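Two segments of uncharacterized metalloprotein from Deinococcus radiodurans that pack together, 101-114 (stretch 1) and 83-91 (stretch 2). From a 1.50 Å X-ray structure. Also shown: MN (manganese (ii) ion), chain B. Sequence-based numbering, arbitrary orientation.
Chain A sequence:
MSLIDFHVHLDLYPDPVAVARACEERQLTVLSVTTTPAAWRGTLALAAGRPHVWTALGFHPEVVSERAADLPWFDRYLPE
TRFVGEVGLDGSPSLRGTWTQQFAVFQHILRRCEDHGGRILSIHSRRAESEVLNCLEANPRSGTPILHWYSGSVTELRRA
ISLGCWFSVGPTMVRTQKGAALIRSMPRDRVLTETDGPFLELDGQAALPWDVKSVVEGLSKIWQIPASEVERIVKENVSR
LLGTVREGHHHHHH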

# COMPACT_ATOMS: atom_id res chain seq x y z
N GLN A 101 -16.11 -6.26 -12.70
CA GLN A 101 -16.37 -5.21 -11.71
C GLN A 101 -15.07 -4.69 -11.10
O GLN A 101 -14.91 -3.49 -10.89
CB GLN A 101 -17.35 -5.69 -10.62
CG GLN A 101 -17.53 -4.75 -9.40
CD GLN A 101 -18.29 -3.45 -9.69
OE1 GLN A 101 -18.53 -3.08 -10.85
NE2 GLN A 101 -18.68 -2.74 -8.62
N GLN A 102 -14.12 -5.58 -10.80
CA GLN A 102 -12.82 -5.12 -10.30
C GLN A 102 -12.16 -4.17 -11.29
O GLN A 102 -11.66 -3.11 -10.95
CB GLN A 102 -11.86 -6.28 -10.11
CG GLN A 102 -12.12 -7.18 -8.95
CD GLN A 102 -10.95 -8.12 -8.75
OE1 GLN A 102 -9.81 -7.66 -8.74
NE2 GLN A 102 -11.22 -9.42 -8.68
N PHE A 103 -12.16 -4.55 -12.55
CA PHE A 103 -11.51 -3.75 -13.58
C PHE A 103 -12.21 -2.39 -13.73
O PHE A 103 -11.58 -1.34 -13.77
CB PHE A 103 -11.50 -4.54 -14.90
CG PHE A 103 -10.88 -3.82 -16.05
CD1 PHE A 103 -9.59 -4.11 -16.45
CD2 PHE A 103 -11.62 -2.89 -16.77
CE1 PHE A 103 -9.02 -3.45 -17.54
CE2 PHE A 103 -11.05 -2.22 -17.86
CZ PHE A 103 -9.76 -2.50 -18.24
N ALA A 104 -13.54 -2.41 -13.78
CA ALA A 104 -14.32 -1.20 -13.88
C ALA A 104 -14.01 -0.21 -12.75
O ALA A 104 -13.80 0.98 -12.99
CB ALA A 104 -15.80 -1.52 -13.90
N VAL A 105 -14.01 -0.72 -11.52
CA VAL A 105 -13.73 0.12 -10.37
C VAL A 105 -12.31 0.69 -10.40
O VAL A 105 -12.09 1.88 -10.14
CB VAL A 105 -13.98 -0.64 -9.04
CG1 VAL A 105 -13.40 0.10 -7.85
CG2 VAL A 105 -15.47 -0.86 -8.83
N PHE A 106 -11.32 -0.16 -10.64
CA PHE A 106 -9.95 0.31 -10.65
C PHE A 106 -9.71 1.35 -11.76
O PHE A 106 -9.04 2.36 -11.56
CB PHE A 106 -8.99 -0.89 -10.82
CG PHE A 106 -7.54 -0.55 -10.63
CD1 PHE A 106 -7.10 0.29 -9.61
CD2 PHE A 106 -6.60 -1.12 -11.47
CE1 PHE A 106 -5.73 0.55 -9.46
CE2 PHE A 106 -5.25 -0.85 -11.34
CZ PHE A 106 -4.80 -0.03 -10.35
N GLN A 107 -10.28 1.10 -12.93
CA GLN A 107 -10.13 2.06 -14.03
C GLN A 107 -10.78 3.39 -13.66
O GLN A 107 -10.21 4.47 -13.89
CB GLN A 107 -10.78 1.51 -15.29
CG GLN A 107 -10.92 2.51 -16.40
CD GLN A 107 -11.47 1.86 -17.64
OE1 GLN A 107 -12.68 1.68 -17.77
NE2 GLN A 107 -10.58 1.50 -18.56
N HIS A 108 -11.97 3.32 -13.04
CA HIS A 108 -12.67 4.52 -12.54
C HIS A 108 -11.78 5.29 -11.56
O HIS A 108 -11.63 6.51 -11.65
CB HIS A 108 -14.00 4.14 -11.87
CG HIS A 108 -14.68 5.26 -11.15
ND1 HIS A 108 -15.65 6.06 -11.73
CD2 HIS A 108 -14.56 5.69 -9.87
CE1 HIS A 108 -16.09 6.94 -10.85
NE2 HIS A 108 -15.44 6.74 -9.71
N ILE A 109 -11.17 4.54 -10.63
CA ILE A 109 -10.35 5.14 -9.61
C ILE A 109 -9.15 5.85 -10.24
O ILE A 109 -8.87 6.98 -9.89
CB ILE A 109 -9.93 4.10 -8.55
CG1 ILE A 109 -11.12 3.88 -7.60
CG2 ILE A 109 -8.70 4.57 -7.80
CD1 ILE A 109 -10.96 2.76 -6.58
N LEU A 110 -8.48 5.20 -11.18
CA LEU A 110 -7.32 5.81 -11.82
C LEU A 110 -7.71 7.07 -12.59
O LEU A 110 -7.02 8.08 -12.49
CB LEU A 110 -6.62 4.80 -12.73
CG LEU A 110 -6.01 3.59 -12.04
CD1 LEU A 110 -5.36 2.68 -13.06
CD2 LEU A 110 -4.96 4.00 -10.99
N ARG A 111 -8.83 7.02 -13.27
CA ARG A 111 -9.30 8.19 -14.01
C ARG A 111 -9.64 9.36 -13.07
O ARG A 111 -9.26 10.50 -13.36
CB ARG A 111 -10.48 7.81 -14.90
CG ARG A 111 -10.08 6.89 -16.05
CD ARG A 111 -11.05 7.02 -17.21
NE ARG A 111 -11.08 5.85 -18.08
CZ ARG A 111 -10.09 5.44 -18.88
NH1 ARG A 111 -8.92 6.08 -18.94
NH2 ARG A 111 -10.28 4.35 -19.64
N ARG A 112 -10.31 9.08 -11.94
CA ARG A 112 -10.65 10.14 -10.98
C ARG A 112 -9.38 10.70 -10.35
O ARG A 112 -9.28 11.91 -10.15
CB ARG A 112 -11.60 9.64 -9.90
CG ARG A 112 -12.92 9.09 -10.44
CD ARG A 112 -13.81 10.17 -11.05
NE ARG A 112 -13.41 10.56 -12.40
CZ ARG A 112 -13.61 9.84 -13.51
NH1 ARG A 112 -13.19 10.32 -14.68
NH2 ARG A 112 -14.20 8.64 -13.47
N CYS A 113 -8.39 9.84 -10.10
CA CYS A 113 -7.11 10.32 -9.59
C CYS A 113 -6.49 11.30 -10.59
O CYS A 113 -6.06 12.38 -10.22
CB CYS A 113 -6.14 9.19 -9.32
SG CYS A 113 -6.57 8.25 -7.81
N GLU A 114 -6.51 10.94 -11.87
CA GLU A 114 -5.98 11.84 -12.91
C GLU A 114 -6.74 13.18 -12.90
O GLU A 114 -6.10 14.26 -12.93
CB GLU A 114 -6.05 11.19 -14.28
CG GLU A 114 -5.50 12.09 -15.38
CD GLU A 114 -5.49 11.46 -16.75
OE1 GLU A 114 -5.38 10.20 -16.87
OE2 GLU A 114 -5.57 12.24 -17.72
MN MN B . -3.78 -4.32 2.59
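Stretch 2 (83-91) FVGEVGLDG

A segment that packs on a helix can present backbone polar groups to it, and a helix side chain can satisfy them. Residues 83-91 illustrate the solution. Residues 83-90 are largely extended, with strands around the corner at Glu86, which follows a cis peptide bond, and run opposite in register to the helix: Val84 lies by Cys113, Gly88 by Phe106 and Leu89 by Gln102. From Val105 N to Glu114 N the helix donors are used in i to i-4 bonds; the direct hydrogen bonds across the contact come from the Gln102 side chain. Asp90 N donates to Gln102 OE1 at 2.8 Å, and Gln102 NE2 donates to Asp90 O at 3.2 Å. NE2 also bonds elsewhere in the structure. Water 2 lies 2.8 Å from Gly88 O and 2.9 Å from Gln102 O, bridging the stretches, with acceptors elsewhere also in reach. Beyond these polar contacts the packing is apolar. Gly88 CA sits over one face of the Phe106 ring, 3.8 Å from its centroid; Leu89 CG approaches Phe106 CD2 at 3.8 Å. Further along, Ile109 CD1 meets Val87 CG1 at 3.7 Å, and Cys113 SG meets Val84 CG2 at 3.8 Å. Glu86, out of the helix's reach, binds manganese through OE1 (2.1 Å from MN), while its OE2 accepts from water 1, itself a ligand of the metal.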

# COMPACT_ATOMS: atom_id res chain seq x y z
N PHE A 83 -3.53 10.49 -0.66
CA PHE A 83 -3.22 9.07 -0.69
C PHE A 83 -4.46 8.26 -1.03
O PHE A 83 -5.53 8.46 -0.43
CB PHE A 83 -2.70 8.56 0.65
CG PHE A 83 -1.55 9.38 1.21
CD1 PHE A 83 -0.25 9.22 0.72
CD2 PHE A 83 -1.76 10.26 2.26
CE1 PHE A 83 0.79 9.97 1.27
CE2 PHE A 83 -0.73 11.01 2.79
CZ PHE A 83 0.56 10.83 2.29
N VAL A 84 -4.30 7.35 -1.99
CA VAL A 84 -5.36 6.44 -2.44
C VAL A 84 -4.91 5.01 -2.17
O VAL A 84 -3.82 4.61 -2.59
CB VAL A 84 -5.71 6.66 -3.94
CG1 VAL A 84 -6.52 5.50 -4.53
CG2 VAL A 84 -6.47 8.00 -4.02
N GLY A 85 -5.71 4.23 -1.45
CA GLY A 85 -5.41 2.82 -1.20
C GLY A 85 -6.30 2.33 -0.07
O GLY A 85 -6.76 3.14 0.74
N GLU A 86 -6.56 1.02 0.01
CA GLU A 86 -6.02 0.01 -0.90
C GLU A 86 -6.91 -0.09 -2.13
O GLU A 86 -8.14 -0.16 -2.03
CB GLU A 86 -6.00 -1.33 -0.16
CG GLU A 86 -5.41 -2.47 -0.98
CD GLU A 86 -4.92 -3.62 -0.14
OE1 GLU A 86 -5.10 -3.59 1.11
OE2 GLU A 86 -4.35 -4.55 -0.74
N VAL A 87 -6.27 -0.11 -3.32
CA VAL A 87 -6.97 -0.21 -4.61
C VAL A 87 -6.23 -1.23 -5.46
O VAL A 87 -5.08 -1.54 -5.15
CB VAL A 87 -7.06 1.12 -5.35
CG1 VAL A 87 -7.91 2.15 -4.56
CG2 VAL A 87 -5.66 1.69 -5.63
N GLY A 88 -6.87 -1.77 -6.49
CA GLY A 88 -6.13 -2.62 -7.44
C GLY A 88 -6.94 -3.78 -7.97
O GLY A 88 -8.15 -3.66 -8.12
N LEU A 89 -6.25 -4.88 -8.26
CA LEU A 89 -6.87 -6.02 -8.92
C LEU A 89 -6.35 -7.27 -8.23
O LEU A 89 -5.20 -7.28 -7.75
CB LEU A 89 -6.49 -6.08 -10.42
CG LEU A 89 -6.90 -4.91 -11.30
CD1 LEU A 89 -6.30 -5.01 -12.73
CD2 LEU A 89 -8.42 -4.81 -11.38
N ASP A 90 -7.16 -8.32 -8.20
CA ASP A 90 -6.76 -9.60 -7.61
C ASP A 90 -7.20 -10.71 -8.56
O ASP A 90 -8.38 -10.82 -8.90
CB ASP A 90 -7.36 -9.78 -6.21
CG ASP A 90 -6.81 -11.01 -5.50
OD1 ASP A 90 -6.98 -12.12 -6.03
OD2 ASP A 90 -6.20 -10.88 -4.42
N GLY A 91 -6.24 -11.51 -9.00
CA GLY A 91 -6.49 -12.58 -9.95
C GLY A 91 -6.81 -13.94 -9.36
O GLY A 91 -6.71 -14.97 -10.08
O HOH W 1 -3.60 -6.16 1.73
O HOH W 2 -10.87 -2.96 -8.19